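Local coordinates for Thiol:disulfide interchange protein DsbA (Pseudomonas aeruginosa, PDB 4ZL8), which probably introduces disulfide bonds into other proteins of the bacterial periplasm by passing on its own redox-active disulfide, at residues H88-H91 and N92-E96; V19-S22 and Q23-K26; K53-A56 and D57-F60. The protein carries 1 engineered substitution. All coordinates share one frame; numbering follows the deposited sequence.

Overall arrangement
From the N terminus, contact 2 (19-26) comes first, a turn in the loop between strands 13-14 and 27-33. Contact 3 (53-60) follows where helix 38-52 gives way to strand 58-64, closing the short connection of a beta-alpha-beta unit. Contact 1 (88-96) lies within helix 87-99, in the helical part inserted into the thioredoxin fold. The three stand in series, none nested in or crossing another. Contacts 2 and 3 touch, chiefly through S22, Q23 and K26 against H59 and the 56-57 backbone, at one end of the sheet. Contact 1 lies across the chain's centre from contact 2, their centres about 26 Å apart.

Contact 1: residues H88-H91 and N92-E96; sequences HDVH and NAVFE
The carbonyl O of H91 takes two amides of the next turn: F95 N, 3.2 Å away with a nearly straight N-H...O angle of 176°, and V94 N, whose bond is weak and bent. V94 N is bound more closely by V90 O at 2.9 Å. These bonds carry helix 87-99, part of the helical insertion of the DsbA thioredoxin fold, across a kink. There the regular bonding is interrupted and water enters the backbone: one water joins H88 O to N92 N, a second joins D89 O to A93 N.

On the buried side, H91 and F95 run alongside each other. With CG anti to the backbone N (chi1 178°), the imidazole turns a face to the F95 edge in an offset edge-to-face pair, planes 77° apart. E87 and E44 hydrogen-bond to ND1 and NE2, holding the ring's rotation. F95 also touches the CxxC motif of C37 and C40, predicted to be the redox-active disulfide. H91 CE1 and NE2 both lie 3.6 Å from F95 CE2, with CE1 near the phenyl plane.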
# COMPACT_ATOMS: atom_id res chain seq x y z
N HIS A 88 -7.89 5.57 6.46
CA HIS A 88 -7.56 6.86 5.89
C HIS A 88 -7.49 7.90 6.99
O HIS A 88 -6.62 8.78 6.95
CB HIS A 88 -8.58 7.28 4.84
CG HIS A 88 -8.36 8.65 4.28
ND1 HIS A 88 -7.59 8.89 3.17
CD2 HIS A 88 -8.85 9.85 4.67
CE1 HIS A 88 -7.59 10.18 2.91
NE2 HIS A 88 -8.36 10.79 3.79
N ASP A 89 -8.37 7.77 7.97
CA ASP A 89 -8.49 8.77 9.03
C ASP A 89 -7.34 8.74 10.04
O ASP A 89 -7.01 9.77 10.62
CB ASP A 89 -9.81 8.57 9.78
CG ASP A 89 -11.03 8.56 8.86
OD1 ASP A 89 -11.16 9.49 8.03
OD2 ASP A 89 -11.84 7.62 8.98
N VAL A 90 -6.73 7.58 10.23
CA VAL A 90 -5.65 7.41 11.20
C VAL A 90 -4.30 7.11 10.54
O VAL A 90 -3.29 6.91 11.22
CB VAL A 90 -5.96 6.31 12.23
CG1 VAL A 90 -7.29 6.57 12.94
CG2 VAL A 90 -5.96 4.93 11.58
N HIS A 91 -4.27 7.13 9.21
CA HIS A 91 -3.08 6.74 8.44
C HIS A 91 -1.84 7.54 8.82
O HIS A 91 -0.79 6.96 9.16
CB HIS A 91 -3.38 6.91 6.95
CG HIS A 91 -2.23 6.59 6.06
ND1 HIS A 91 -1.88 5.31 5.71
CD2 HIS A 91 -1.35 7.40 5.42
CE1 HIS A 91 -0.82 5.34 4.92
NE2 HIS A 91 -0.49 6.60 4.73
N ASN A 92 -1.92 8.87 8.79
CA ASN A 92 -0.77 9.71 9.10
C ASN A 92 -0.36 9.47 10.56
O ASN A 92 0.83 9.42 10.87
CB ASN A 92 -1.05 11.20 8.90
CG ASN A 92 -1.35 11.57 7.44
OD1 ASN A 92 -1.04 10.83 6.52
ND2 ASN A 92 -1.95 12.73 7.25
N ALA A 93 -1.34 9.34 11.44
CA ALA A 93 -1.05 9.14 12.86
C ALA A 93 -0.29 7.84 13.13
O ALA A 93 0.57 7.82 14.02
CB ALA A 93 -2.35 9.17 13.67
N VAL A 94 -0.59 6.79 12.39
CA VAL A 94 0.12 5.53 12.58
C VAL A 94 1.57 5.69 12.15
O VAL A 94 2.48 5.33 12.88
CB VAL A 94 -0.56 4.36 11.83
CG1 VAL A 94 0.31 3.12 11.84
CG2 VAL A 94 -1.93 4.06 12.43
N PHE A 95 1.79 6.28 10.98
CA PHE A 95 3.15 6.57 10.55
C PHE A 95 3.88 7.44 11.58
O PHE A 95 5.07 7.20 11.87
CB PHE A 95 3.17 7.25 9.18
CG PHE A 95 3.37 6.32 8.02
CD1 PHE A 95 4.57 5.64 7.86
CD2 PHE A 95 2.38 6.14 7.06
CE1 PHE A 95 4.78 4.79 6.79
CE2 PHE A 95 2.59 5.29 5.99
CZ PHE A 95 3.78 4.63 5.85
N GLU A 96 3.22 8.47 12.10
CA GLU A 96 3.89 9.38 13.02
C GLU A 96 4.20 8.66 14.35
O GLU A 96 5.26 8.88 14.94
CB GLU A 96 3.05 10.64 13.24
CG GLU A 96 3.86 11.85 13.68
CD GLU A 96 4.70 12.50 12.55
OE1 GLU A 96 4.77 11.97 11.40
OE2 GLU A 96 5.30 13.56 12.82
O HOH W 1 -4.49 10.27 8.05
O HOH W 2 -4.02 10.46 10.93

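Contact 2: residues V19-S22 and Q23-K26; sequences VPVS and QPGK
V21 and P24 meet across the bend of this loop, the valine methyl CG2 lying 3.8 Å from CA of P24. The same methyl is 3.9 Å from the carbonyl O of Q23 and reaches the backbone O of K26 at 4.2 Å, so one branch of V21 touches three residues of 23-26. Its chi1 of -60° places CG2 between the backbone N and the carbonyl carbon, the branch that turns into the bend, while CG1 lies beside the N. The proline ring also rests against the incoming chain: CD of P24 sits 3.6 Å from the carbonyl O of S22. No hydrogen bond links 19-22 directly to 23-26; beyond the continuous chain, the contact between them is van der Waals packing.

P24 is held within a turn: K26 N donates to Q23 O over 3.1 Å, closing a type II beta turn with P24 and G25 at its corners. G25 has a positive phi of 102°, at which a CB would run into the carbonyl O of P24.

Farther out, the polar side chains tie the bend to its surroundings. S22 OG hydrogen-bonds to E28 OE2 in the strand that follows. H59, on strand 58-64, packs against S22, Q23 and K26; its CE1 comes within 3.0 Å of Q23 OE1. At the start of the segment V19 packs on L144, A147 and Y148 of helix 132-148, and its backbone is bonded to G160. The whole is a surface loop whose Pro-Gly type II turn delivers the chain into strand 27-33, an inner strand of the thioredoxin-fold sheet.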
# COMPACT_ATOMS: atom_id res chain seq x y z
N VAL A 19 -1.37 -9.39 -13.36
CA VAL A 19 -2.12 -9.78 -12.18
C VAL A 19 -3.48 -9.09 -12.20
O VAL A 19 -3.59 -7.92 -12.59
CB VAL A 19 -1.33 -9.36 -10.92
CG1 VAL A 19 -2.02 -9.77 -9.66
CG2 VAL A 19 0.10 -9.96 -10.97
N PRO A 20 -4.55 -9.80 -11.80
CA PRO A 20 -5.86 -9.13 -11.77
C PRO A 20 -5.85 -7.95 -10.82
O PRO A 20 -5.13 -7.93 -9.82
CB PRO A 20 -6.81 -10.23 -11.26
CG PRO A 20 -6.10 -11.53 -11.60
CD PRO A 20 -4.64 -11.23 -11.47
N VAL A 21 -6.68 -6.96 -11.12
CA VAL A 21 -6.75 -5.74 -10.31
C VAL A 21 -7.90 -5.82 -9.29
O VAL A 21 -8.84 -6.57 -9.47
CB VAL A 21 -6.89 -4.48 -11.17
CG1 VAL A 21 -5.69 -4.33 -12.11
CG2 VAL A 21 -8.21 -4.47 -11.96
N SER A 22 -7.79 -5.03 -8.24
CA SER A 22 -8.73 -5.12 -7.13
C SER A 22 -10.11 -4.56 -7.47
O SER A 22 -11.11 -5.01 -6.90
CB SER A 22 -8.16 -4.40 -5.90
OG SER A 22 -7.85 -3.05 -6.15
N GLN A 23 -10.15 -3.60 -8.37
CA GLN A 23 -11.41 -3.03 -8.82
C GLN A 23 -11.46 -3.02 -10.34
O GLN A 23 -11.07 -2.05 -10.98
CB GLN A 23 -11.58 -1.62 -8.27
CG GLN A 23 -11.87 -1.59 -6.79
CD GLN A 23 -12.16 -0.20 -6.23
OE1 GLN A 23 -12.30 -0.04 -5.01
NE2 GLN A 23 -12.26 0.81 -7.10
N PRO A 24 -11.94 -4.13 -10.93
CA PRO A 24 -12.02 -4.18 -12.39
C PRO A 24 -12.78 -3.00 -12.94
O PRO A 24 -13.82 -2.57 -12.40
CB PRO A 24 -12.75 -5.49 -12.64
CG PRO A 24 -12.35 -6.35 -11.47
CD PRO A 24 -12.28 -5.41 -10.31
N GLY A 25 -12.23 -2.46 -14.02
CA GLY A 25 -12.80 -1.30 -14.66
C GLY A 25 -12.08 -0.02 -14.36
O GLY A 25 -12.29 0.98 -15.05
N LYS A 26 -11.27 -0.02 -13.31
CA LYS A 26 -10.41 1.11 -13.00
C LYS A 26 -8.97 0.76 -13.18
O LYS A 26 -8.57 -0.40 -13.03
CB LYS A 26 -10.64 1.61 -11.58
CG LYS A 26 -12.03 2.20 -11.41
CD LYS A 26 -12.19 2.94 -10.10
CE LYS A 26 -13.53 3.65 -10.08
NZ LYS A 26 -13.72 4.38 -8.79

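Contact 3: residues K53-A56 and D57-F60; sequences KLPA and DVHF
L54 lays its CD1 methyl in the notch between V58 and F60, alternate residues of the strand, F60 starting toward the preceding loop and V58 lying alongside it. The notch belongs to a beta-alpha-beta unit of the thioredoxin fold: helix 38-52 ends just before, and strand 58-64 runs parallel to strand 27-33. CD1 of L54 is 3.9 Å from V58 CG1 and 3.8 Å from F60 CB, and the leucine and valine side chains cross at about a right angle.

V58 divides its two methyls between neighbours. CG1, anti to the backbone N (chi1 174°), faces L54, while CG2 nestles against the proline ring, 3.8 Å from P55 CG. V58 is also packed by I183 of helix 172-188 and V29 of the adjacent strand, and the F60 ring extends from its CB toward I47 and S51 of helix 38-52.

A type I beta turn brings the two halves together. V58 N donates to P55 O at 3.1 Å, the donor well above the carbonyl plane and thus off its lone pairs. A water lies 3.0 Å from both P55 O and V58 O, bridging the two carbonyls, though it has more acceptors in reach than protons. D57, at the turn's second corner, forms a salt bridge between its OD2 and NE of R187, which also packs on P55 and V58; OD1 of D57 stands 3.7 Å from CG of P55.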
# COMPACT_ATOMS: atom_id res chain seq x y z
N LYS A 53 -5.51 13.34 -5.70
CA LYS A 53 -5.92 14.10 -6.88
C LYS A 53 -6.08 13.27 -8.14
O LYS A 53 -6.22 13.84 -9.23
CB LYS A 53 -4.90 15.20 -7.15
CG LYS A 53 -4.82 16.22 -6.04
CD LYS A 53 -3.62 17.14 -6.22
CE LYS A 53 -3.27 17.85 -4.92
NZ LYS A 53 -1.89 18.42 -4.96
N LEU A 54 -6.10 11.96 -8.01
CA LEU A 54 -6.22 11.09 -9.19
C LEU A 54 -7.63 11.15 -9.76
O LEU A 54 -8.57 11.47 -9.04
CB LEU A 54 -5.85 9.65 -8.84
CG LEU A 54 -4.37 9.46 -8.45
CD1 LEU A 54 -4.16 8.14 -7.72
CD2 LEU A 54 -3.53 9.52 -9.69
N PRO A 55 -7.77 10.89 -11.06
CA PRO A 55 -9.09 11.00 -11.69
C PRO A 55 -9.98 9.79 -11.41
O PRO A 55 -9.57 8.83 -10.77
CB PRO A 55 -8.74 11.08 -13.19
CG PRO A 55 -7.47 10.39 -13.31
CD PRO A 55 -6.70 10.66 -12.05
N ALA A 56 -11.20 9.87 -11.90
CA ALA A 56 -12.27 8.98 -11.48
C ALA A 56 -12.09 7.56 -11.98
O ALA A 56 -12.72 6.65 -11.44
CB ALA A 56 -13.60 9.51 -11.92
N ASP A 57 -11.24 7.33 -12.98
CA ASP A 57 -11.03 5.99 -13.50
C ASP A 57 -9.79 5.32 -12.94
O ASP A 57 -9.40 4.27 -13.42
CB ASP A 57 -10.98 5.97 -15.04
CG ASP A 57 -9.84 6.80 -15.62
OD1 ASP A 57 -9.29 7.66 -14.91
OD2 ASP A 57 -9.53 6.61 -16.82
N VAL A 58 -9.18 5.92 -11.91
CA VAL A 58 -8.00 5.34 -11.28
C VAL A 58 -8.39 4.92 -9.86
O VAL A 58 -9.10 5.62 -9.16
CB VAL A 58 -6.87 6.36 -11.24
CG1 VAL A 58 -5.68 5.83 -10.46
CG2 VAL A 58 -6.46 6.74 -12.66
N HIS A 59 -7.89 3.76 -9.44
CA HIS A 59 -8.09 3.26 -8.08
C HIS A 59 -6.74 3.06 -7.40
O HIS A 59 -5.99 2.14 -7.74
CB HIS A 59 -8.84 1.93 -8.14
CG HIS A 59 -8.98 1.22 -6.84
ND1 HIS A 59 -9.50 1.82 -5.70
CD2 HIS A 59 -8.73 -0.06 -6.51
CE1 HIS A 59 -9.51 0.94 -4.72
NE2 HIS A 59 -9.06 -0.21 -5.19
N PHE A 60 -6.42 3.96 -6.48
CA PHE A 60 -5.19 3.89 -5.71
C PHE A 60 -5.43 3.08 -4.46
O PHE A 60 -6.39 3.31 -3.72
CB PHE A 60 -4.72 5.29 -5.33
CG PHE A 60 -3.53 5.28 -4.42
CD1 PHE A 60 -2.27 5.06 -4.92
CD2 PHE A 60 -3.69 5.47 -3.07
CE1 PHE A 60 -1.17 5.03 -4.07
CE2 PHE A 60 -2.61 5.44 -2.22
CZ PHE A 60 -1.37 5.22 -2.72
O HOH W 3 -9.19 8.29 -7.88